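Local coordinates for putative ABC-transporter ATP-binding protein (Alicyclobacillus acidocaldarius, PDB 1Z47) that probably binds and hydrolyses ATP as the ATPase subunit of a putative ABC transporter that imports sulfate, at residues Arg215-Val218 and Asn223-Gln226; Glu235-Gly238 and Val242-Phe245. All coordinates share one frame; numbering follows the deposited sequence.

Contact 1: Arg215-Val218 and Asn223-Gln226; sequences RVLV and NVEQ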
ATOM      1  N   ARG B 215     -12.352  -2.553 -15.061  1.00 32.82           N
ATOM      2  CA  ARG B 215     -12.147  -4.006 -15.081  1.00 38.26           C
ATOM      3  C   ARG B 215     -10.664  -4.318 -14.875  1.00 37.42           C
ATOM      4  O   ARG B 215      -9.773  -3.555 -15.265  1.00 34.43           O
ATOM      5  CB  ARG B 215     -12.626  -4.659 -16.388  1.00 34.88           C
ATOM      6  CG  ARG B 215     -14.159  -4.767 -16.488  1.00 40.86           C
ATOM      7  CD  ARG B 215     -14.558  -5.637 -17.652  1.00 43.99           C
ATOM      8  NE  ARG B 215     -14.092  -5.074 -18.912  1.00 42.35           N
ATOM      9  CZ  ARG B 215     -13.956  -5.764 -20.032  1.00 46.19           C
ATOM     10  NH1 ARG B 215     -14.247  -7.067 -20.047  1.00 45.15           N
ATOM     11  NH2 ARG B 215     -13.547  -5.152 -21.135  1.00 40.98           N
ATOM     12  N   VAL B 216     -10.415  -5.472 -14.285  1.00 39.51           N
ATOM     13  CA  VAL B 216      -9.061  -5.896 -13.964  1.00 38.40           C
ATOM     14  C   VAL B 216      -8.654  -7.139 -14.735  1.00 37.69           C
ATOM     15  O   VAL B 216      -9.407  -8.122 -14.785  1.00 40.06           O
ATOM     16  CB  VAL B 216      -8.975  -6.208 -12.454  1.00 39.72           C
ATOM     17  CG1 VAL B 216      -7.549  -6.603 -12.055  1.00 37.83           C
ATOM     18  CG2 VAL B 216      -9.451  -4.995 -11.665  1.00 43.22           C
ATOM     19  N   LEU B 217      -7.472  -7.077 -15.340  1.00 33.20           N
ATOM     20  CA  LEU B 217      -6.911  -8.197 -16.058  1.00 34.96           C
ATOM     21  C   LEU B 217      -5.845  -8.840 -15.132  1.00 35.91           C
ATOM     22  O   LEU B 217      -4.743  -8.311 -14.965  1.00 36.35           O
ATOM     23  CB  LEU B 217      -6.260  -7.726 -17.357  1.00 36.51           C
ATOM     24  CG  LEU B 217      -5.858  -8.880 -18.268  1.00 39.80           C
ATOM     25  CD1 LEU B 217      -7.113  -9.416 -18.949  1.00 44.13           C
ATOM     26  CD2 LEU B 217      -4.865  -8.421 -19.307  1.00 43.57           C
ATOM     27  N   VAL B 218      -6.188  -9.966 -14.518  1.00 35.59           N
ATOM     28  CA  VAL B 218      -5.252 -10.645 -13.628  1.00 33.24           C
ATOM     29  C   VAL B 218      -4.316 -11.547 -14.442  1.00 38.29           C
ATOM     30  O   VAL B 218      -4.747 -12.439 -15.197  1.00 37.46           O
ATOM     31  CB  VAL B 218      -6.017 -11.466 -12.563  1.00 35.79           C
ATOM     32  CG1 VAL B 218      -5.081 -11.883 -11.417  1.00 31.07           C
ATOM     33  CG2 VAL B 218      -7.184 -10.662 -12.043  1.00 37.34           C
ATOM     34  N   ASN B 223      -0.248 -15.741 -18.401  1.00 40.75           N
ATOM     35  CA  ASN B 223      -1.592 -16.070 -18.865  1.00 40.61           C
ATOM     36  C   ASN B 223      -2.621 -15.215 -18.130  1.00 42.48           C
ATOM     37  O   ASN B 223      -2.404 -14.789 -16.985  1.00 39.80           O
ATOM     38  CB  ASN B 223      -1.941 -17.546 -18.585  1.00 40.27           C
ATOM     39  CG  ASN B 223      -0.798 -18.489 -18.854  1.00 44.88           C
ATOM     40  OD1 ASN B 223      -0.334 -19.187 -17.944  1.00 52.85           O
ATOM     41  ND2 ASN B 223      -0.329 -18.529 -20.101  1.00 42.43           N
ATOM     42  N   VAL B 224      -3.753 -14.991 -18.785  1.00 37.34           N
ATOM     43  CA  VAL B 224      -4.834 -14.242 -18.191  1.00 39.14           C
ATOM     44  C   VAL B 224      -5.645 -15.199 -17.312  1.00 43.30           C
ATOM     45  O   VAL B 224      -6.254 -16.146 -17.808  1.00 44.43           O
ATOM     46  CB  VAL B 224      -5.753 -13.660 -19.274  1.00 36.57           C
ATOM     47  CG1 VAL B 224      -6.939 -12.984 -18.650  1.00 36.20           C
ATOM     48  CG2 VAL B 224      -4.971 -12.704 -20.135  1.00 38.60           C
ATOM     49  N   GLU B 225      -5.660 -14.949 -16.010  1.00 38.46           N
ATOM     50  CA  GLU B 225      -6.398 -15.782 -15.078  1.00 42.92           C
ATOM     51  C   GLU B 225      -7.866 -15.394 -15.098  1.00 43.68           C
ATOM     52  O   GLU B 225      -8.747 -16.249 -15.026  1.00 46.37           O
ATOM     53  CB  GLU B 225      -5.840 -15.611 -13.665  1.00 40.96           C
ATOM     54  CG  GLU B 225      -4.401 -16.088 -13.508  1.00 45.20           C
ATOM     55  CD  GLU B 225      -4.310 -17.594 -13.341  1.00 41.01           C
ATOM     56  OE1 GLU B 225      -5.144 -18.129 -12.604  1.00 43.02           O
ATOM     57  OE2 GLU B 225      -3.407 -18.229 -13.928  1.00 48.81           O
ATOM     58  N   GLN B 226      -8.131 -14.096 -15.177  1.00 42.32           N
ATOM     59  CA  GLN B 226      -9.506 -13.601 -15.210  1.00 39.70           C
ATOM     60  C   GLN B 226      -9.504 -12.141 -15.655  1.00 39.23           C
ATOM     61  O   GLN B 226      -8.505 -11.436 -15.523  1.00 39.48           O
ATOM     62  CB  GLN B 226     -10.178 -13.761 -13.834  1.00 38.20           C
ATOM     63  CG  GLN B 226     -11.578 -13.148 -13.720  1.00 38.60           C
ATOM     64  CD  GLN B 226     -12.362 -13.633 -12.516  1.00 42.81           C
ATOM     65  OE1 GLN B 226     -11.794 -14.039 -11.493  1.00 43.00           O
ATOM     66  NE2 GLN B 226     -13.681 -13.574 -12.620  1.00 43.73           N
TER
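Val218 faces both Glu225 and Gln226 at a beta bulge in the hairpin of strands 215-220 and 223-228. Two backbone hydrogen bonds define it. Val218 N donates to Gln226 O over 2.9 Å. Glu225 N donates to Val218 O at 2.8 Å. One residue of the first strand is thus matched by two of the second. Glu225 has helical backbone angles (-80°/-40°), which make the extra step. Gln226 N is buried by the contact and has no partner in the model. Val224 CA adds a CH...O contact to Val218 O at 3.5 Å.

Side chains meet beside the bulge. Leu217 and Val224 cross at about a right angle. With CG anti to the backbone N (chi1 -170°), Leu217 sends its CD1 branch to Val224 CG1, 3.6 Å away. Val218 puts CG2 near Gln226 O, at 3.8 Å. The CB and CG atoms of Glu225 lie close to Val218 O, but its carboxylate turns to Thr239, with a hydrogen bond between OE1 and OG1. The amide of Gln226 reaches the 235-238 loop, where OE1 takes a hydrogen bond from Gly238 N.

The hairpin closes one edge of the mixed sheet of the ABC ATPase region, which probably serves ATP binding as in its relatives. Strand 215-220 runs parallel to strand 43-47, and Leu217 makes backbone bonds to Gly45 and Leu47. Strand 43-47 leads into a sequence that fits a Walker A P-loop. Helix 240-245 packs against Val218, Glu225 and Gln226. Leu217 touches Phe36 and Val224 touches Val34, both on strand 34-38.

Contact 2: Glu235-Gly238 and Val242-Phe245; sequences EKPG and VASF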
ATOM      1  N   GLU B 235     -15.541 -11.233  -5.540  1.00 40.10           N
ATOM      2  CA  GLU B 235     -16.594 -12.125  -5.074  1.00 43.90           C
ATOM      3  C   GLU B 235     -16.720 -13.430  -5.856  1.00 42.82           C
ATOM      4  O   GLU B 235     -17.155 -14.434  -5.295  1.00 45.03           O
ATOM      5  CB  GLU B 235     -17.933 -11.378  -5.061  1.00 44.57           C
ATOM      6  CG  GLU B 235     -17.939 -10.162  -4.125  1.00 49.12           C
ATOM      7  CD  GLU B 235     -17.917 -10.522  -2.643  1.00 54.28           C
ATOM      8  OE1 GLU B 235     -17.364 -11.584  -2.272  1.00 58.93           O
ATOM      9  OE2 GLU B 235     -18.442  -9.726  -1.832  1.00 57.62           O
ATOM     10  N   LYS B 236     -16.328 -13.415  -7.130  1.00 38.50           N
ATOM     11  CA  LYS B 236     -16.394 -14.592  -7.987  1.00 39.03           C
ATOM     12  C   LYS B 236     -15.042 -14.915  -8.645  1.00 35.93           C
ATOM     13  O   LYS B 236     -14.914 -14.950  -9.869  1.00 32.73           O
ATOM     14  CB  LYS B 236     -17.483 -14.399  -9.050  1.00 42.72           C
ATOM     15  CG  LYS B 236     -18.861 -14.141  -8.424  1.00 47.38           C
ATOM     16  CD  LYS B 236     -19.990 -14.100  -9.462  1.00 55.06           C
ATOM     17  CE  LYS B 236     -20.042 -12.771 -10.208  1.00 61.24           C
ATOM     18  NZ  LYS B 236     -21.096 -12.738 -11.269  1.00 58.25           N
ATOM     19  N   PRO B 237     -13.997 -15.129  -7.821  1.00 36.87           N
ATOM     20  CA  PRO B 237     -12.673 -15.450  -8.369  1.00 38.46           C
ATOM     21  C   PRO B 237     -12.733 -16.706  -9.242  1.00 41.05           C
ATOM     22  O   PRO B 237     -13.298 -17.728  -8.840  1.00 45.43           O
ATOM     23  CB  PRO B 237     -11.804 -15.627  -7.118  1.00 34.05           C
ATOM     24  CG  PRO B 237     -12.807 -15.973  -6.011  1.00 39.22           C
ATOM     25  CD  PRO B 237     -13.974 -15.074  -6.348  1.00 38.14           C
ATOM     26  N   GLY B 238     -12.169 -16.621 -10.435  1.00 39.44           N
ATOM     27  CA  GLY B 238     -12.199 -17.751 -11.346  1.00 44.62           C
ATOM     28  C   GLY B 238     -11.224 -18.857 -10.996  1.00 44.86           C
ATOM     29  O   GLY B 238     -11.433 -20.011 -11.353  1.00 48.21           O
ATOM     30  N   VAL B 242      -6.626 -16.107  -8.424  1.00 31.46           N
ATOM     31  CA  VAL B 242      -7.391 -14.859  -8.314  1.00 34.69           C
ATOM     32  C   VAL B 242      -7.907 -14.726  -6.886  1.00 32.84           C
ATOM     33  O   VAL B 242      -7.826 -13.662  -6.271  1.00 35.97           O
ATOM     34  CB  VAL B 242      -8.619 -14.801  -9.297  1.00 36.43           C
ATOM     35  CG1 VAL B 242      -9.380 -13.478  -9.104  1.00 34.88           C
ATOM     36  CG2 VAL B 242      -8.145 -14.912 -10.746  1.00 30.08           C
ATOM     37  N   ALA B 243      -8.393 -15.832  -6.334  1.00 34.30           N
ATOM     38  CA  ALA B 243      -8.913 -15.822  -4.981  1.00 29.26           C
ATOM     39  C   ALA B 243      -7.866 -15.436  -3.939  1.00 30.09           C
ATOM     40  O   ALA B 243      -8.168 -14.763  -2.955  1.00 34.15           O
ATOM     41  CB  ALA B 243      -9.525 -17.201  -4.651  1.00 36.06           C
ATOM     42  N   SER B 244      -6.630 -15.863  -4.163  1.00 30.89           N
ATOM     43  CA  SER B 244      -5.547 -15.586  -3.236  1.00 32.32           C
ATOM     44  C   SER B 244      -4.796 -14.294  -3.545  1.00 30.20           C
ATOM     45  O   SER B 244      -4.049 -13.809  -2.712  1.00 35.03           O
ATOM     46  CB  SER B 244      -4.554 -16.750  -3.268  1.00 34.91           C
ATOM     47  OG  SER B 244      -5.255 -17.967  -3.250  1.00 41.77           O
ATOM     48  N   PHE B 245      -4.986 -13.736  -4.733  1.00 30.22           N
ATOM     49  CA  PHE B 245      -4.264 -12.517  -5.100  1.00 33.64           C
ATOM     50  C   PHE B 245      -5.095 -11.234  -4.944  1.00 34.24           C
ATOM     51  O   PHE B 245      -4.525 -10.159  -4.787  1.00 37.15           O
ATOM     52  CB  PHE B 245      -3.738 -12.638  -6.542  1.00 30.86           C
ATOM     53  CG  PHE B 245      -2.598 -11.706  -6.863  1.00 34.39           C
ATOM     54  CD1 PHE B 245      -1.353 -11.861  -6.253  1.00 32.99           C
ATOM     55  CD2 PHE B 245      -2.767 -10.667  -7.777  1.00 33.52           C
ATOM     56  CE1 PHE B 245      -0.283 -10.993  -6.547  1.00 34.48           C
ATOM     57  CE2 PHE B 245      -1.703  -9.796  -8.073  1.00 35.37           C
ATOM     58  CZ  PHE B 245      -0.461  -9.964  -7.453  1.00 33.44           C
TER
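Pro237 and Ala243 are the nearest backbone neighbours here, with their CA atoms 5.1 Å apart, where the chain turns from helix 230-235 back onto helix 240-245. Lys236 is the first residue to leave helical angles, and Pro237 follows in an extended conformation (-58°/131°). No hydrogen bond joins the two segments. The contact is mainly apolar.

Pro237 carries it with one edge of its ring. Its CB lies 3.5 Å from Ala243 N, over the backbone of the helix. The same CB sits 3.7 Å from Ala243 CB. Next to it, Pro237 CG meets that methyl at 3.8 Å. The alanine methyl therefore rests against two ring carbons at once.

This is a short loop between two helices in the ABC transporter ATPase region, with Pro237 laid against Val242 and Ala243 in the first turn of helix 240-245. Val242 flanks the proline beside Ala243. Its CG1 stands anti to the backbone N (chi1 179°), and this branch reaches Pro237 CB at 3.8 Å. Val242 CB comes within 4.1 Å of Gly238 N, a loose contact. Within the helix, Phe245 N bonds to Val242 O at 3.2 Å.

Other parts of the fold cover the same residues. Pro237 touches Phe351 and Ala243 touches Phe353, both on strand 351-354 near the C-terminus. Val242 packs on Glu225 and Gln226 of strand 223-228, and its backbone N bonds to Thr239 OG1. At the end of helix 230-235, Glu235 forms salt bridges with Arg349 of its own chain and with Arg334 of the second subunit.

How the contacts relate
Contact 1 joins two strands at the edge of the central sheet, and contact 2 joins a loop to the helix that follows. Both are partly buried. Contact 1 depends on backbone hydrogen bonds, while contact 2 has none across its segments and relies on apolar carbons. Their centres are about 10 Å apart. The side chain of Gln226 bridges them. Helix 240-245 is part of contact 2 and packs on the face of contact 1 that carries Val218 and Gln226. Contact 1 meets no second subunit, whereas contact 2 lies near it through Glu235 and Phe245, and meets the C-terminal strand 351-354.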